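Chitin oligosaccahride binding protein NagB1 (Paenibacillus sp. FPU-7, PDB 7EHP) binds short chitin oligosaccharides, N,N'-diacetylchitobiose and N,N',N''-triacetylchitotriose, as an extracellular solute-binding protein, probably delivering them to an ABC-type importer. Local coordinates at residues 121-126 / 262-267; 127-132 / 236-241; 155-160 / 213-218; 160-165 / 218-223. One frame throughout, in Å; residues are numbered along the deposited sequence.

Contact 1 of 4, residues 121-126 / 262-267; sequences GVFYNK and IGFFSF
G121 runs close to the tip of the F264 ring, its N 3.5 Å from F264 CZ, where antiparallel strands 121-125 and 262-265 begin to pair. V122 and F265 form a hydrogen-bonded pair through both backbone amides, and V122 CB sits over one face of the F265 ring, 3.9 Å from the centroid. V122 CG1, anti to the backbone N (chi1 -175°), reaches F265 CZ at 3.5 Å, while CG2 meets F267. On the other side of the sheet F123 and F264 make an edge-to-face pair: F264 CD2 points at the centre of the F123 ring, planes at 85°. Y124 and G263 close the second hydrogen-bonded pair; Y124 N approaches G263 O from above the carbonyl plane. The Y124 ring lies beside the G263 backbone, where a CB would clash with it; CE1 is 3.2 Å from F264 N, and CD1 touches F265 CD2 at 3.4 Å. K126 NZ donates to Y124 OH at 2.9 Å and forms a salt bridge with E340. An alanine in place of Y124 would probably leave K126 NZ without its hydroxyl partner and open a gap beside F265. Strand 237-243 pairs with the other edge of 121-125; helix 336-344 packs on F123 and F264, helix 165-180 on F267.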
# COMPACT_ATOMS: atom_id res chain seq x y z
N GLY A 121 -8.56 3.65 1.42
CA GLY A 121 -9.70 4.52 1.62
C GLY A 121 -9.91 4.72 3.10
O GLY A 121 -8.96 4.59 3.88
N VAL A 122 -11.14 4.99 3.50
CA VAL A 122 -11.45 5.42 4.85
C VAL A 122 -12.11 4.27 5.57
O VAL A 122 -13.22 3.86 5.22
CB VAL A 122 -12.34 6.67 4.85
CG1 VAL A 122 -12.55 7.18 6.27
CG2 VAL A 122 -11.73 7.74 3.95
N PHE A 123 -11.41 3.73 6.58
CA PHE A 123 -12.06 2.90 7.58
C PHE A 123 -12.89 3.78 8.50
O PHE A 123 -12.49 4.90 8.84
CB PHE A 123 -11.02 2.12 8.38
CG PHE A 123 -10.29 1.05 7.58
CD1 PHE A 123 -9.27 1.39 6.72
CD2 PHE A 123 -10.64 -0.29 7.71
CE1 PHE A 123 -8.60 0.44 5.98
CE2 PHE A 123 -9.96 -1.27 6.97
CZ PHE A 123 -8.94 -0.89 6.12
N TYR A 124 -14.04 3.28 8.95
CA TYR A 124 -14.79 4.09 9.89
C TYR A 124 -15.49 3.22 10.92
O TYR A 124 -15.66 2.01 10.74
CB TYR A 124 -15.79 5.01 9.16
CG TYR A 124 -17.03 4.32 8.62
CD1 TYR A 124 -16.96 3.44 7.52
CD2 TYR A 124 -18.28 4.57 9.19
CE1 TYR A 124 -18.09 2.82 7.03
CE2 TYR A 124 -19.42 3.96 8.71
CZ TYR A 124 -19.32 3.09 7.64
OH TYR A 124 -20.47 2.50 7.17
N ASN A 125 -15.86 3.85 12.03
CA ASN A 125 -16.53 3.18 13.13
C ASN A 125 -18.03 3.45 13.01
O ASN A 125 -18.48 4.58 13.25
CB ASN A 125 -15.95 3.65 14.46
CG ASN A 125 -16.58 2.96 15.66
OD1 ASN A 125 -17.75 2.58 15.62
ND2 ASN A 125 -15.80 2.79 16.73
N LYS A 126 -18.79 2.41 12.67
CA LYS A 126 -20.24 2.54 12.49
C LYS A 126 -20.93 2.97 13.77
O LYS A 126 -21.96 3.66 13.72
CB LYS A 126 -20.82 1.21 12.00
CG LYS A 126 -20.54 0.85 10.53
CD LYS A 126 -20.74 -0.66 10.33
CE LYS A 126 -21.23 -1.00 8.94
NZ LYS A 126 -20.43 -0.34 7.90
N ILE A 262 -16.94 -1.97 12.38
CA ILE A 262 -15.92 -1.35 11.53
C ILE A 262 -16.36 -1.43 10.08
O ILE A 262 -16.72 -2.51 9.59
CB ILE A 262 -14.55 -2.04 11.71
CG1 ILE A 262 -13.87 -1.56 12.99
CG2 ILE A 262 -13.64 -1.69 10.54
CD1 ILE A 262 -12.62 -2.34 13.36
N GLY A 263 -16.33 -0.29 9.39
CA GLY A 263 -16.67 -0.24 7.98
C GLY A 263 -15.62 0.45 7.12
O GLY A 263 -14.53 0.78 7.59
N PHE A 264 -15.95 0.70 5.86
CA PHE A 264 -14.98 1.24 4.91
C PHE A 264 -15.75 1.95 3.82
O PHE A 264 -16.74 1.41 3.32
CB PHE A 264 -14.11 0.11 4.33
CG PHE A 264 -13.10 0.56 3.30
CD1 PHE A 264 -13.47 0.73 1.97
CD2 PHE A 264 -11.78 0.76 3.65
CE1 PHE A 264 -12.54 1.14 1.03
CE2 PHE A 264 -10.85 1.18 2.72
CZ PHE A 264 -11.22 1.36 1.40
N PHE A 265 -15.30 3.14 3.43
CA PHE A 265 -15.87 3.80 2.26
C PHE A 265 -14.78 4.50 1.46
O PHE A 265 -13.74 4.89 2.00
CB PHE A 265 -17.00 4.79 2.63
CG PHE A 265 -16.60 5.84 3.63
CD1 PHE A 265 -15.99 7.02 3.22
CD2 PHE A 265 -16.86 5.67 4.98
CE1 PHE A 265 -15.63 7.99 4.14
CE2 PHE A 265 -16.50 6.64 5.90
CZ PHE A 265 -15.88 7.80 5.48
N SER A 266 -15.03 4.66 0.16
CA SER A 266 -14.14 5.44 -0.68
C SER A 266 -14.14 6.90 -0.23
O SER A 266 -15.14 7.41 0.29
CB SER A 266 -14.56 5.32 -2.14
OG SER A 266 -13.76 6.15 -2.97
N PHE A 267 -13.01 7.57 -0.41
CA PHE A 267 -12.85 8.93 0.07
C PHE A 267 -13.88 9.84 -0.60
O PHE A 267 -14.12 9.72 -1.80
CB PHE A 267 -11.44 9.45 -0.23
CG PHE A 267 -11.12 10.72 0.46
CD1 PHE A 267 -10.68 10.70 1.78
CD2 PHE A 267 -11.30 11.94 -0.18
CE1 PHE A 267 -10.39 11.90 2.44
CE2 PHE A 267 -11.03 13.13 0.46
CZ PHE A 267 -10.58 13.12 1.78

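Contact 2 of 4, residues 127-132 / 236-241; sequences QIFKQL and RAAMMF
I128 and F129 pack on A237, A238 and M239 where helix 126-132 rests on the bend of strand 237-243, an alpha-on-beta contact within the periplasmic-binding-protein-like fold of this solute-binding family. No hydrogen bond crosses between the two segments; the contact is apolar, and all five touching residues are buried. I128 uses both branches. Its CG2, anti to the backbone N, meets A238 CB at 3.9 Å, and CD1 ends 3.6 Å from A237 O. F129 enters with the far end of its ring: CE1 lies 4.1 Å from A238 CB and 3.8 Å from A238 O, and CZ touches M239. The two side chains of F129 and M239 cross at about a right angle, with M239 CG in the plane of the ring at its edge. An alanine at F129 would probably open a gap at M239 CG and SD and beside A238 CB.

Further out, N125 OD1 caps the start of the helix, bonding I128 N and, weakly, Q127 N, which fixes the first turn from which I128 and F129 project. The F129 ring also meets that of Y124, and V146 of helix 140-152 packs against it; A150 and L143 of the same helix touch A238 and M239. On the strand side, backbone bonds from A238 to N125 and V156, and from M239 to A159, hold the bend between two neighbouring strands. The Met-aromatic contact is made at the ring edge: M239 SD stands 5.4 Å from the F129 centroid, 85° off the ring normal, with 4.1 Å between M239 SD and F129 CZ.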
# COMPACT_ATOMS: atom_id res chain seq x y z
N GLN A 127 -20.40 2.59 14.93
CA GLN A 127 -21.04 2.97 16.19
C GLN A 127 -20.74 4.42 16.57
O GLN A 127 -21.60 5.09 17.16
CB GLN A 127 -20.62 2.02 17.31
CG GLN A 127 -20.89 2.53 18.73
CD GLN A 127 -22.38 2.65 19.08
OE1 GLN A 127 -23.21 1.85 18.63
NE2 GLN A 127 -22.72 3.66 19.88
N ILE A 128 -19.56 4.94 16.23
CA ILE A 128 -19.30 6.36 16.45
C ILE A 128 -20.16 7.20 15.52
O ILE A 128 -20.73 8.23 15.93
CB ILE A 128 -17.81 6.69 16.31
CG1 ILE A 128 -17.00 6.07 17.45
CG2 ILE A 128 -17.58 8.20 16.37
CD1 ILE A 128 -15.49 6.22 17.26
N PHE A 129 -20.30 6.79 14.25
CA PHE A 129 -21.16 7.52 13.33
C PHE A 129 -22.61 7.54 13.82
O PHE A 129 -23.28 8.58 13.76
CB PHE A 129 -21.09 6.94 11.92
CG PHE A 129 -19.93 7.44 11.11
CD1 PHE A 129 -18.69 7.65 11.69
CD2 PHE A 129 -20.08 7.66 9.75
CE1 PHE A 129 -17.62 8.10 10.93
CE2 PHE A 129 -19.02 8.12 8.98
CZ PHE A 129 -17.79 8.34 9.57
N LYS A 130 -23.10 6.41 14.33
CA LYS A 130 -24.43 6.38 14.93
C LYS A 130 -24.54 7.38 16.08
O LYS A 130 -25.51 8.15 16.17
CB LYS A 130 -24.74 4.96 15.42
CG LYS A 130 -26.09 4.78 16.14
CD LYS A 130 -26.15 3.43 16.90
CE LYS A 130 -27.43 3.28 17.74
NZ LYS A 130 -27.83 4.57 18.38
N GLN A 131 -23.55 7.38 16.96
CA GLN A 131 -23.57 8.28 18.11
C GLN A 131 -23.61 9.74 17.67
O GLN A 131 -24.35 10.55 18.25
CB GLN A 131 -22.35 7.99 18.98
CG GLN A 131 -22.32 8.74 20.27
CD GLN A 131 -21.11 8.35 21.08
OE1 GLN A 131 -20.67 7.20 21.04
NE2 GLN A 131 -20.56 9.31 21.83
N LEU A 132 -22.83 10.10 16.66
CA LEU A 132 -22.81 11.46 16.14
C LEU A 132 -24.00 11.76 15.24
O LEU A 132 -24.17 12.93 14.86
CB LEU A 132 -21.53 11.70 15.34
CG LEU A 132 -20.22 11.23 15.95
CD1 LEU A 132 -19.09 11.33 14.92
CD2 LEU A 132 -19.91 12.04 17.18
N ARG A 236 -10.93 5.40 19.57
CA ARG A 236 -10.65 6.80 19.85
C ARG A 236 -10.79 7.69 18.63
O ARG A 236 -10.83 8.92 18.77
CB ARG A 236 -9.25 6.96 20.43
CG ARG A 236 -9.07 6.20 21.72
CD ARG A 236 -7.77 6.52 22.39
NE ARG A 236 -6.76 5.52 22.08
CZ ARG A 236 -5.71 5.77 21.31
NH1 ARG A 236 -5.57 6.99 20.80
NH2 ARG A 236 -4.81 4.82 21.06
N ALA A 237 -10.87 7.12 17.44
CA ALA A 237 -10.98 7.90 16.21
C ALA A 237 -12.18 7.41 15.42
O ALA A 237 -12.44 6.20 15.37
CB ALA A 237 -9.72 7.79 15.37
N ALA A 238 -12.89 8.35 14.79
CA ALA A 238 -14.06 7.99 13.99
C ALA A 238 -13.66 7.35 12.67
O ALA A 238 -14.41 6.53 12.12
CB ALA A 238 -14.92 9.24 13.74
N MET A 239 -12.51 7.73 12.12
CA MET A 239 -12.10 7.30 10.79
C MET A 239 -10.59 7.10 10.80
O MET A 239 -9.88 7.55 11.71
CB MET A 239 -12.48 8.33 9.71
CG MET A 239 -13.96 8.70 9.66
SD MET A 239 -14.27 10.00 8.43
CE MET A 239 -13.81 11.41 9.44
N MET A 240 -10.12 6.42 9.76
CA MET A 240 -8.69 6.21 9.52
C MET A 240 -8.51 5.93 8.04
O MET A 240 -9.07 4.95 7.54
CB MET A 240 -8.17 5.01 10.32
CG MET A 240 -6.74 4.64 9.99
SD MET A 240 -6.16 3.32 11.06
CE MET A 240 -6.88 1.89 10.23
N PHE A 241 -7.73 6.76 7.35
CA PHE A 241 -7.38 6.46 5.96
C PHE A 241 -6.22 5.47 5.96
O PHE A 241 -5.18 5.72 6.56
CB PHE A 241 -7.01 7.74 5.20
CG PHE A 241 -6.89 7.57 3.71
CD1 PHE A 241 -5.77 6.96 3.16
CD2 PHE A 241 -7.89 8.02 2.86
CE1 PHE A 241 -5.66 6.78 1.78
CE2 PHE A 241 -7.78 7.85 1.46
CZ PHE A 241 -6.66 7.23 0.93

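Contact 3 of 4, residues 155-160 / 213-218; sequences FVPFAF and KGYLQE
A single backbone bridge between F158 and L216 joins the bent strand 156-159 to the loop that follows helix 198-213. F158 N donates to Y215 O at 2.8 Å and Q217 N returns a bond to F158 O at 3.1 Å, each donor lying nearly along the C=O axis of its acceptor. P157 presses its ring on the same turn, CB 3.2 Å from Y215 O and CG against Y215 CD1. The loop leaves its helix through a Schellman motif at G214, whose positive phi (72°) ends the helix and lets the chain turn off toward the strand; a CB on G214 would run into E218 OE1. Q217 then extends back across the strand, its CB 3.7 Å from V156 CG1. CG is anti to the backbone N (chi1 173°) and the chain stays extended beyond it, so that OE1 reaches F160 N. That bond, 3.2 Å, lies in the amide plane on a lone pair of OE1. L216 CD2 sits over one face of the F160 ring, offset toward its rim, 3.8 Å from the centroid, and also touches F158 CB. Helix 140-152 packs on Y215 through M144, A147 and A148, while Y207 of helix 198-213 lies against F160.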
# COMPACT_ATOMS: atom_id res chain seq x y z
N PHE A 155 -13.88 12.76 19.75
CA PHE A 155 -13.24 11.77 18.89
C PHE A 155 -12.20 12.45 18.01
O PHE A 155 -12.37 13.59 17.58
CB PHE A 155 -14.28 11.07 18.02
CG PHE A 155 -15.26 10.25 18.82
CD1 PHE A 155 -14.88 9.03 19.35
CD2 PHE A 155 -16.53 10.73 19.07
CE1 PHE A 155 -15.78 8.28 20.10
CE2 PHE A 155 -17.43 9.98 19.82
CZ PHE A 155 -17.05 8.76 20.34
N VAL A 156 -11.10 11.75 17.77
CA VAL A 156 -10.20 12.16 16.69
C VAL A 156 -10.91 11.89 15.36
O VAL A 156 -11.41 10.77 15.17
CB VAL A 156 -8.87 11.40 16.78
CG1 VAL A 156 -8.01 11.65 15.55
CG2 VAL A 156 -8.12 11.79 18.04
N PRO A 157 -11.03 12.86 14.46
CA PRO A 157 -11.69 12.56 13.18
C PRO A 157 -10.95 11.49 12.38
O PRO A 157 -11.54 10.46 12.03
CB PRO A 157 -11.68 13.91 12.47
CG PRO A 157 -11.76 14.89 13.64
CD PRO A 157 -10.76 14.30 14.60
N PHE A 158 -9.67 11.71 12.08
CA PHE A 158 -8.86 10.76 11.32
C PHE A 158 -7.70 10.31 12.20
O PHE A 158 -6.78 11.10 12.45
CB PHE A 158 -8.30 11.38 10.02
CG PHE A 158 -9.29 11.49 8.90
CD1 PHE A 158 -9.61 10.39 8.13
CD2 PHE A 158 -9.85 12.72 8.57
CE1 PHE A 158 -10.52 10.49 7.09
CE2 PHE A 158 -10.75 12.84 7.52
CZ PHE A 158 -11.09 11.73 6.78
N ALA A 159 -7.74 9.06 12.67
CA ALA A 159 -6.55 8.46 13.25
C ALA A 159 -5.41 8.56 12.25
O ALA A 159 -5.59 8.27 11.06
CB ALA A 159 -6.81 6.99 13.62
N PHE A 160 -4.22 8.97 12.73
CA PHE A 160 -3.18 9.39 11.80
C PHE A 160 -1.82 9.40 12.50
O PHE A 160 -1.67 9.98 13.58
CB PHE A 160 -3.53 10.79 11.22
CG PHE A 160 -2.52 11.34 10.25
CD1 PHE A 160 -2.25 10.68 9.06
CD2 PHE A 160 -1.87 12.53 10.51
CE1 PHE A 160 -1.32 11.19 8.15
CE2 PHE A 160 -0.94 13.05 9.61
CZ PHE A 160 -0.66 12.37 8.42
N LYS A 213 -7.35 22.22 10.91
CA LYS A 213 -8.54 22.05 11.73
C LYS A 213 -8.37 20.97 12.78
O LYS A 213 -9.26 20.79 13.62
CB LYS A 213 -9.75 21.72 10.85
CG LYS A 213 -10.35 22.95 10.20
CD LYS A 213 -11.38 22.57 9.17
CE LYS A 213 -11.90 23.80 8.43
NZ LYS A 213 -12.41 24.84 9.38
N GLY A 214 -7.25 20.24 12.77
CA GLY A 214 -7.09 19.14 13.69
C GLY A 214 -7.94 17.94 13.35
O GLY A 214 -8.27 17.16 14.25
N TYR A 215 -8.33 17.78 12.09
CA TYR A 215 -9.10 16.61 11.67
C TYR A 215 -8.18 15.42 11.41
O TYR A 215 -8.55 14.28 11.69
CB TYR A 215 -9.91 16.94 10.43
CG TYR A 215 -11.01 17.96 10.67
CD1 TYR A 215 -11.34 18.35 11.95
CD2 TYR A 215 -11.73 18.50 9.61
CE1 TYR A 215 -12.35 19.26 12.19
CE2 TYR A 215 -12.75 19.40 9.83
CZ TYR A 215 -13.05 19.78 11.13
OH TYR A 215 -14.06 20.68 11.37
N LEU A 216 -7.01 15.67 10.86
CA LEU A 216 -5.92 14.71 10.93
C LEU A 216 -5.33 14.79 12.33
O LEU A 216 -5.05 15.89 12.82
CB LEU A 216 -4.87 15.02 9.88
CG LEU A 216 -5.24 14.52 8.49
CD1 LEU A 216 -4.37 15.18 7.41
CD2 LEU A 216 -5.09 12.99 8.43
N GLN A 217 -5.15 13.64 12.97
CA GLN A 217 -4.76 13.57 14.37
C GLN A 217 -3.55 14.44 14.70
O GLN A 217 -2.48 14.30 14.10
CB GLN A 217 -4.47 12.12 14.74
CG GLN A 217 -3.90 11.95 16.12
CD GLN A 217 -4.18 10.57 16.65
OE1 GLN A 217 -4.30 9.61 15.89
NE2 GLN A 217 -4.29 10.46 17.97
N GLU A 218 -3.72 15.33 15.67
CA GLU A 218 -2.64 16.23 16.06
C GLU A 218 -1.55 15.47 16.81
O GLU A 218 -1.80 14.47 17.49
CB GLU A 218 -3.18 17.35 16.94
CG GLU A 218 -4.11 18.29 16.21
CD GLU A 218 -4.77 19.25 17.17
OE1 GLU A 218 -5.95 19.02 17.53
OE2 GLU A 218 -4.09 20.21 17.59

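Contact 4 of 4, residues 160-165 / 218-223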
# COMPACT_ATOMS: atom_id res chain seq x y z
N PHE A 160 -4.22 8.97 12.73
CA PHE A 160 -3.18 9.39 11.80
C PHE A 160 -1.82 9.40 12.50
O PHE A 160 -1.67 9.98 13.58
CB PHE A 160 -3.53 10.79 11.22
CG PHE A 160 -2.52 11.34 10.25
CD1 PHE A 160 -2.25 10.68 9.06
CD2 PHE A 160 -1.87 12.53 10.51
CE1 PHE A 160 -1.32 11.19 8.15
CE2 PHE A 160 -0.94 13.05 9.61
CZ PHE A 160 -0.66 12.37 8.42
N ALA A 161 -0.84 8.75 11.90
CA ALA A 161 0.51 8.70 12.46
C ALA A 161 1.49 8.93 11.33
O ALA A 161 1.38 8.27 10.30
CB ALA A 161 0.74 7.36 13.16
N SER A 162 2.44 9.85 11.51
CA SER A 162 3.30 10.27 10.40
C SER A 162 4.80 10.23 10.70
O SER A 162 5.58 10.77 9.93
CB SER A 162 2.93 11.69 9.94
OG SER A 162 3.12 12.60 11.01
N SER A 163 5.23 9.56 11.78
CA SER A 163 6.65 9.32 11.96
C SER A 163 7.24 8.52 10.79
O SER A 163 8.36 8.78 10.34
CB SER A 163 6.89 8.61 13.29
OG SER A 163 8.28 8.51 13.54
N ASP A 164 6.50 7.52 10.29
CA ASP A 164 6.87 6.87 9.05
C ASP A 164 6.31 7.69 7.89
O ASP A 164 5.10 7.83 7.74
CB ASP A 164 6.35 5.43 9.02
CG ASP A 164 6.76 4.64 10.27
OD1 ASP A 164 7.93 4.77 10.68
OD2 ASP A 164 5.93 3.91 10.83
N GLY A 165 7.20 8.24 7.07
CA GLY A 165 6.77 9.29 6.16
C GLY A 165 5.77 8.83 5.12
O GLY A 165 4.89 9.59 4.72
N GLU A 218 -3.72 15.33 15.67
CA GLU A 218 -2.64 16.23 16.06
C GLU A 218 -1.55 15.47 16.81
O GLU A 218 -1.80 14.47 17.49
CB GLU A 218 -3.18 17.35 16.94
CG GLU A 218 -4.11 18.29 16.21
CD GLU A 218 -4.77 19.25 17.17
OE1 GLU A 218 -5.95 19.02 17.53
OE2 GLU A 218 -4.09 20.21 17.59
N GLY A 219 -0.32 15.98 16.70
CA GLY A 219 0.83 15.32 17.30
C GLY A 219 1.31 14.09 16.56
O GLY A 219 2.04 13.27 17.14
N SER A 220 0.94 13.93 15.28
CA SER A 220 1.14 12.66 14.58
C SER A 220 2.59 12.38 14.23
O SER A 220 2.94 11.22 14.00
CB SER A 220 0.29 12.64 13.30
OG SER A 220 0.82 13.51 12.31
N LEU A 221 3.44 13.42 14.17
CA LEU A 221 4.84 13.25 13.84
C LEU A 221 5.56 12.35 14.83
O LEU A 221 6.60 11.77 14.48
CB LEU A 221 5.55 14.61 13.79
CG LEU A 221 5.30 15.50 12.58
CD1 LEU A 221 5.94 16.87 12.78
CD2 LEU A 221 5.83 14.85 11.31
N GLY A 222 5.05 12.21 16.04
CA GLY A 222 5.73 11.34 16.97
C GLY A 222 5.35 9.88 16.93
O GLY A 222 5.96 9.08 17.64
N GLN A 223 4.37 9.49 16.12
CA GLN A 223 3.78 8.16 16.20
C GLN A 223 4.11 7.32 14.97
O GLN A 223 3.91 7.77 13.84
CB GLN A 223 2.26 8.26 16.36
CG GLN A 223 1.86 8.87 17.68
CD GLN A 223 0.57 9.65 17.56
OE1 GLN A 223 -0.38 9.20 16.90
NE2 GLN A 223 0.55 10.85 18.13
O HOH W 1 3.53 6.62 10.90
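S162 and S220 face each other where two loops meet, one leading into helix 165-180 and the other, carrying the short 3-10 segment 220-222, leading toward helix 225-233. Two bonds link this serine pair. S162 N donates to S220 O at 2.9 Å and nearly straight, 172° at the hydrogen, from above the carbonyl plane. The hydroxyls, S162 OG and S220 OG, are 2.8 Å apart and bonded, and either may be the donor. Both lie between their own backbone N and carbonyl carbon (chi1 61° and 72°), which directs each oxygen at the other. S220 O also accepts Q223 N from the opposite face of its plane, so two amides grip this carbonyl.

Q223 O also has two donors: S163 N at 3.0 Å and a water at 3.2 Å. That water accepts D164 N and gives a weak bond to A161 O, adding a water-mediated link between the loops. Apolar contacts fill in around these bonds: A161 CB meets Q223 CB, and S220 CB lies against F160 CD2. The side chain of D164 lies about 7 Å from a bound N-acetylglucosamine; its carboxylate is held by a salt bridge from K45 and by Y225 N, while S162 O accepts from Q370 of helix 359-373. L221 CD2 ends 3.5 Å from S162 OG.

From the N terminus, strand 109-125 supplies 121-126 and runs straight into helix 126-132, so contacts 1 and 2 start from adjoining segments. Contact 1 closes the longest loop, returning at 262-267; contact 2, closing at 236-241, nests inside it, and contacts 3 and 4 nest inside both. The last two cross, their segments alternating along the chain, and share F160 and E218. Strands 262-265, 109-125, 237-243 and 156-159 lie side by side in that order, tying contacts 1, 2 and 3 into one sheet. Contact 4 extends this region from the sheet edge toward the sugar, its D164 coming nearer to it than F123 or F160.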